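Local coordinates for mutual gliding-motility protein MglA (Myxococcus xanthus DK 1622, PDB 6H17), which binds and hydrolyses GTP as a small Ras-like GTPase of the Arf family, switching intracellularly to coordinate adventurous and social gliding motility and set the direction of movement, at residues Phe3-Tyr6 against Ser7-Glu10; Thr150-Glu153 against Met154-Leu158. All coordinates share one frame; numbering follows the deposited sequence.

Both contacts are local and lie at the surface, on opposite sides of the chain's centre and with centres about 41 Å apart. Contact 1 turns strand 3-5 back into strand 10-18 and touches no buried residue; polar bonds converging on Asn5 make it, and it is far from the nucleotide. Contact 2 starts helix 151-158, the helix between strands 136-141 and 165-167, with a capping box, main-chain bonds and one surface salt bridge. It alone has a side reaching inward, through Met154, whose side chain is about 11 Å from the bound GTP analogue. Hairpin chemistry thus centres mainly on Asn5, helix chemistry on the cap and on successive i to i+4 pairs.

Contact 1 (Phe3-Tyr6 against Ser7-Glu10); sequences FINY and SSRE
The beta hairpin that joins strand 3-5 to strand 10-18 turns here, and it closes on a G1 beta bulge in which Arg9 and Glu10 both face Asn5. Asn5 and Glu10 form an antiparallel hydrogen-bonded pair. Asn5 N gives a nearly straight bond to Glu10 O at 2.8 Å (178° at the hydrogen). In return Asn5 O receives Glu10 N at 3.2 Å and, weakly, Arg9 N. Arg9 adopts the left-handed backbone conformation of the bulge.

The Asn5 side chain turns its amide toward the turn. Its CG stands anti to the backbone N (chi1 -175°), which brings OD1 against the amides that follow. Ser8 N reaches Asn5 OD1 at 3.1 Å in a straight bond, but from well above the amide plane; Ser7 N adds a weak bond at 3.0 Å. Ser8 OG lies 3.0 Å from Asn5 CG, a close approach without a hydrogen bond. At the outer end, the bent chain of Arg9 folds back to bring NH1 within 3.2 Å of Tyr6 O, in the guanidinium plane and on a carbonyl lone pair. The same guanidinium bonds through NE to Gly69 O and makes a cation-pi contact with Phe70, tying the turn to the residues just ahead of strand 71-78. Over one face of the Tyr6 ring, Ile4 CG2 sits 3.5 Å above its centre.

Asn5 thus supplies two acceptors, O and OD1, to four successive amides of the turn, two of them weakly bound, so its side-chain carbonyl is held by main-chain donors in a solvent-facing loop.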
loop_
_atom_site.group_PDB
_atom_site.type_symbol
_atom_site.label_atom_id
_atom_site.label_comp_id
_atom_site.label_asym_id
_atom_site.label_seq_id
_atom_site.Cartn_x
_atom_site.Cartn_y
_atom_site.Cartn_z
ATOM N N PHE A 3 -16.238 -3.023 -3.619
ATOM C CA PHE A 3 -17.662 -2.772 -3.778
ATOM C C PHE A 3 -18.009 -2.971 -5.245
ATOM O O PHE A 3 -17.389 -2.353 -6.117
ATOM C CB PHE A 3 -18.034 -1.355 -3.357
ATOM C CG PHE A 3 -19.471 -1.036 -3.620
ATOM C CD1 PHE A 3 -20.466 -1.731 -2.965
ATOM C CD2 PHE A 3 -19.830 -0.078 -4.553
ATOM C CE1 PHE A 3 -21.799 -1.466 -3.215
ATOM C CE2 PHE A 3 -21.165 0.195 -4.805
ATOM C CZ PHE A 3 -22.147 -0.502 -4.136
ATOM N N ILE A 4 -18.969 -3.845 -5.517
ATOM C CA ILE A 4 -19.419 -4.121 -6.875
ATOM C C ILE A 4 -20.866 -3.675 -6.986
ATOM O O ILE A 4 -21.730 -4.138 -6.225
ATOM C CB ILE A 4 -19.275 -5.602 -7.255
ATOM C CG1 ILE A 4 -17.844 -6.079 -6.999
ATOM C CG2 ILE A 4 -19.695 -5.825 -8.711
ATOM C CD1 ILE A 4 -17.599 -7.521 -7.364
ATOM N N ASN A 5 -21.133 -2.766 -7.919
ATOM C CA ASN A 5 -22.495 -2.335 -8.231
ATOM C C ASN A 5 -22.862 -3.005 -9.551
ATOM O O ASN A 5 -22.396 -2.595 -10.617
ATOM C CB ASN A 5 -22.541 -0.813 -8.293
ATOM C CG ASN A 5 -23.946 -0.273 -8.482
ATOM O OD1 ASN A 5 -24.800 -0.919 -9.061
ATOM N ND2 ASN A 5 -24.156 0.972 -8.052
ATOM N N TYR A 6 -23.685 -4.054 -9.488
ATOM C CA TYR A 6 -24.036 -4.812 -10.678
ATOM C C TYR A 6 -25.020 -4.065 -11.567
ATOM O O TYR A 6 -25.189 -4.428 -12.742
ATOM C CB TYR A 6 -24.582 -6.185 -10.283
ATOM C CG TYR A 6 -23.530 -7.123 -9.736
ATOM C CD1 TYR A 6 -22.738 -7.871 -10.591
ATOM C CD2 TYR A 6 -23.333 -7.263 -8.372
ATOM C CE1 TYR A 6 -21.767 -8.733 -10.103
ATOM C CE2 TYR A 6 -22.363 -8.127 -7.872
ATOM C CZ TYR A 6 -21.591 -8.861 -8.754
ATOM O OH TYR A 6 -20.621 -9.724 -8.291
ATOM N N SER A 7 -25.684 -3.035 -11.041
ATOM C CA SER A 7 -26.578 -2.243 -11.871
ATOM C C SER A 7 -25.784 -1.255 -12.709
ATOM O O SER A 7 -25.936 -1.218 -13.939
ATOM C CB SER A 7 -27.599 -1.520 -10.993
ATOM O OG SER A 7 -28.456 -2.455 -10.378
ATOM N N SER A 8 -24.917 -0.458 -12.076
ATOM C CA SER A 8 -24.138 0.537 -12.800
ATOM C C SER A 8 -22.922 -0.062 -13.478
ATOM O O SER A 8 -22.299 0.601 -14.312
ATOM C CB SER A 8 -23.665 1.633 -11.850
ATOM O OG SER A 8 -22.745 1.091 -10.922
ATOM N N ARG A 9 -22.570 -1.294 -13.133
ATOM C CA ARG A 9 -21.407 -1.989 -13.686
ATOM C C ARG A 9 -20.103 -1.357 -13.221
ATOM O O ARG A 9 -19.161 -1.208 -14.003
ATOM C CB ARG A 9 -21.424 -2.077 -15.218
ATOM C CG ARG A 9 -22.732 -2.495 -15.811
ATOM C CD ARG A 9 -23.144 -3.811 -15.279
ATOM N NE ARG A 9 -22.257 -4.907 -15.677
ATOM C CZ ARG A 9 -22.457 -6.167 -15.318
ATOM N NH1 ARG A 9 -23.486 -6.474 -14.537
ATOM N NH2 ARG A 9 -21.634 -7.113 -15.734
ATOM N N GLU A 10 -20.034 -0.954 -11.958
ATOM C CA GLU A 10 -18.851 -0.313 -11.400
ATOM C C GLU A 10 -18.290 -1.127 -10.253
ATOM O O GLU A 10 -19.031 -1.621 -9.404
ATOM C CB GLU A 10 -19.178 1.114 -10.922
ATOM C CG GLU A 10 -19.669 1.984 -12.076
ATOM C CD GLU A 10 -19.730 3.469 -11.763
ATOM O OE1 GLU A 10 -20.180 4.243 -12.645
ATOM O OE2 GLU A 10 -19.334 3.864 -10.646
#

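Contact 2 (Thr150-Glu153 against Met154-Leu158); sequences TVEE and MRKAL
Glu152, Met154 and Glu153 carry most of this contact, the first turns of helix 151-158 in a beta-alpha-beta unit between strands 136-141 and 165-167. Thr150 is the N-cap and forms a capping box with Glu153: Glu153 N bonds to Thr150 OG1 at 3.2 Å, and Thr150 N returns a weak bond to Glu153 OE2. The capping gives the first-turn amide of Glu153 a side-chain acceptor, while Glu153 O takes Ala157 N further along the helix.

Met154 faces inward. Its N bonds to Thr150 O at 2.9 Å, and its CG lies 3.4 Å from the same oxygen. With CG anti to the carbonyl carbon (chi1 -69°) and further bends at chi2 and chi3, the thioether end is carried away from the first turn. The side chain packs on Ala103, Met110 and Tyr140, joining the helix to the sheet and to helix 110-125.

Arg155 slants across Val151, its NH2 3.7 Å from Val151 CG1, but its main charge partner is Glu165 on the following strand, which forms a salt bridge with Arg155 NE. Val151 in turn touches Arg143, a residue predicted to belong to the GTP site.

Glu152 is exposed, one turn before Lys156. Both chains are extended beyond CG and run side by side in the same direction, so Glu152 CG also rests 3.8 Å from Lys156 CE. At their ends, Lys156 NZ meets Glu152 OE1 at 3.1 Å in a salt bridge, approaching from above the carboxylate plane, 53° out of it.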
loop_
_atom_site.group_PDB
_atom_site.type_symbol
_atom_site.label_atom_id
_atom_site.label_comp_id
_atom_site.label_asym_id
_atom_site.label_seq_id
_atom_site.Cartn_x
_atom_site.Cartn_y
_atom_site.Cartn_z
ATOM N N THR A 150 21.051 -5.103 3.402
ATOM C CA THR A 150 21.085 -5.767 2.104
ATOM C C THR A 150 19.709 -6.353 1.774
ATOM O O THR A 150 18.892 -6.629 2.656
ATOM C CB THR A 150 22.130 -6.887 2.060
ATOM O OG1 THR A 150 21.661 -7.985 2.850
ATOM C CG2 THR A 150 23.467 -6.420 2.557
ATOM N N VAL A 151 19.446 -6.532 0.478
ATOM C CA VAL A 151 18.143 -7.048 0.064
ATOM C C VAL A 151 17.918 -8.443 0.639
ATOM O O VAL A 151 16.823 -8.781 1.097
ATOM C CB VAL A 151 18.011 -7.032 -1.469
ATOM C CG1 VAL A 151 16.733 -7.776 -1.872
ATOM C CG2 VAL A 151 17.996 -5.624 -1.981
ATOM N N GLU A 152 18.953 -9.275 0.625
ATOM C CA GLU A 152 18.822 -10.618 1.166
ATOM C C GLU A 152 18.444 -10.572 2.637
ATOM O O GLU A 152 17.624 -11.368 3.101
ATOM C CB GLU A 152 20.128 -11.382 0.978
ATOM C CG GLU A 152 20.048 -12.835 1.399
ATOM C CD GLU A 152 21.365 -13.573 1.227
ATOM O OE1 GLU A 152 21.387 -14.802 1.444
ATOM O OE2 GLU A 152 22.378 -12.928 0.878
ATOM N N GLU A 153 19.039 -9.648 3.393
ATOM C CA GLU A 153 18.702 -9.531 4.807
ATOM C C GLU A 153 17.290 -8.978 5.010
ATOM O O GLU A 153 16.597 -9.376 5.958
ATOM C CB GLU A 153 19.730 -8.661 5.526
ATOM C CG GLU A 153 21.078 -9.285 5.665
ATOM C CD GLU A 153 22.181 -8.231 5.841
ATOM O OE1 GLU A 153 23.354 -8.624 5.804
ATOM O OE2 GLU A 153 21.877 -7.030 5.984
ATOM N N MET A 154 16.846 -8.065 4.141
ATOM C CA MET A 154 15.465 -7.590 4.213
ATOM C C MET A 154 14.486 -8.736 3.999
ATOM O O MET A 154 13.488 -8.860 4.723
ATOM C CB MET A 154 15.218 -6.521 3.150
ATOM C CG MET A 154 15.939 -5.201 3.391
ATOM S SD MET A 154 15.390 -4.213 4.811
ATOM C CE MET A 154 13.866 -3.553 4.214
ATOM N N ARG A 155 14.772 -9.595 3.015
ATOM C CA ARG A 155 13.903 -10.723 2.718
ATOM C C ARG A 155 13.868 -11.691 3.890
ATOM O O ARG A 155 12.798 -12.156 4.299
ATOM C CB ARG A 155 14.423 -11.422 1.460
ATOM C CG ARG A 155 13.623 -12.659 1.071
ATOM C CD ARG A 155 14.244 -13.365 -0.139
ATOM N NE ARG A 155 14.563 -12.417 -1.208
ATOM C CZ ARG A 155 15.786 -12.171 -1.679
ATOM N NH1 ARG A 155 16.849 -12.815 -1.210
ATOM N NH2 ARG A 155 15.940 -11.282 -2.648
ATOM N N LYS A 156 15.028 -11.995 4.459
ATOM C CA LYS A 156 15.047 -12.919 5.581
ATOM C C LYS A 156 14.345 -12.341 6.798
ATOM O O LYS A 156 13.736 -13.090 7.572
ATOM C CB LYS A 156 16.487 -13.315 5.909
ATOM C CG LYS A 156 17.127 -14.193 4.839
ATOM C CD LYS A 156 18.579 -14.486 5.149
ATOM C CE LYS A 156 19.187 -15.399 4.098
ATOM N NZ LYS A 156 20.647 -15.572 4.321
ATOM N N ALA A 157 14.407 -11.025 6.993
ATOM C CA ALA A 157 13.778 -10.425 8.158
ATOM C C ALA A 157 12.276 -10.232 7.989
ATOM O O ALA A 157 11.536 -10.323 8.968
ATOM C CB ALA A 157 14.413 -9.067 8.441
ATOM N N LEU A 158 11.803 -9.919 6.772
ATOM C CA LEU A 158 10.455 -9.401 6.583
ATOM C C LEU A 158 9.602 -10.173 5.589
ATOM O O LEU A 158 8.415 -9.847 5.465
ATOM C CB LEU A 158 10.502 -7.934 6.118
ATOM C CG LEU A 158 11.180 -6.960 7.073
ATOM C CD1 LEU A 158 11.409 -5.617 6.382
ATOM C CD2 LEU A 158 10.404 -6.767 8.362
#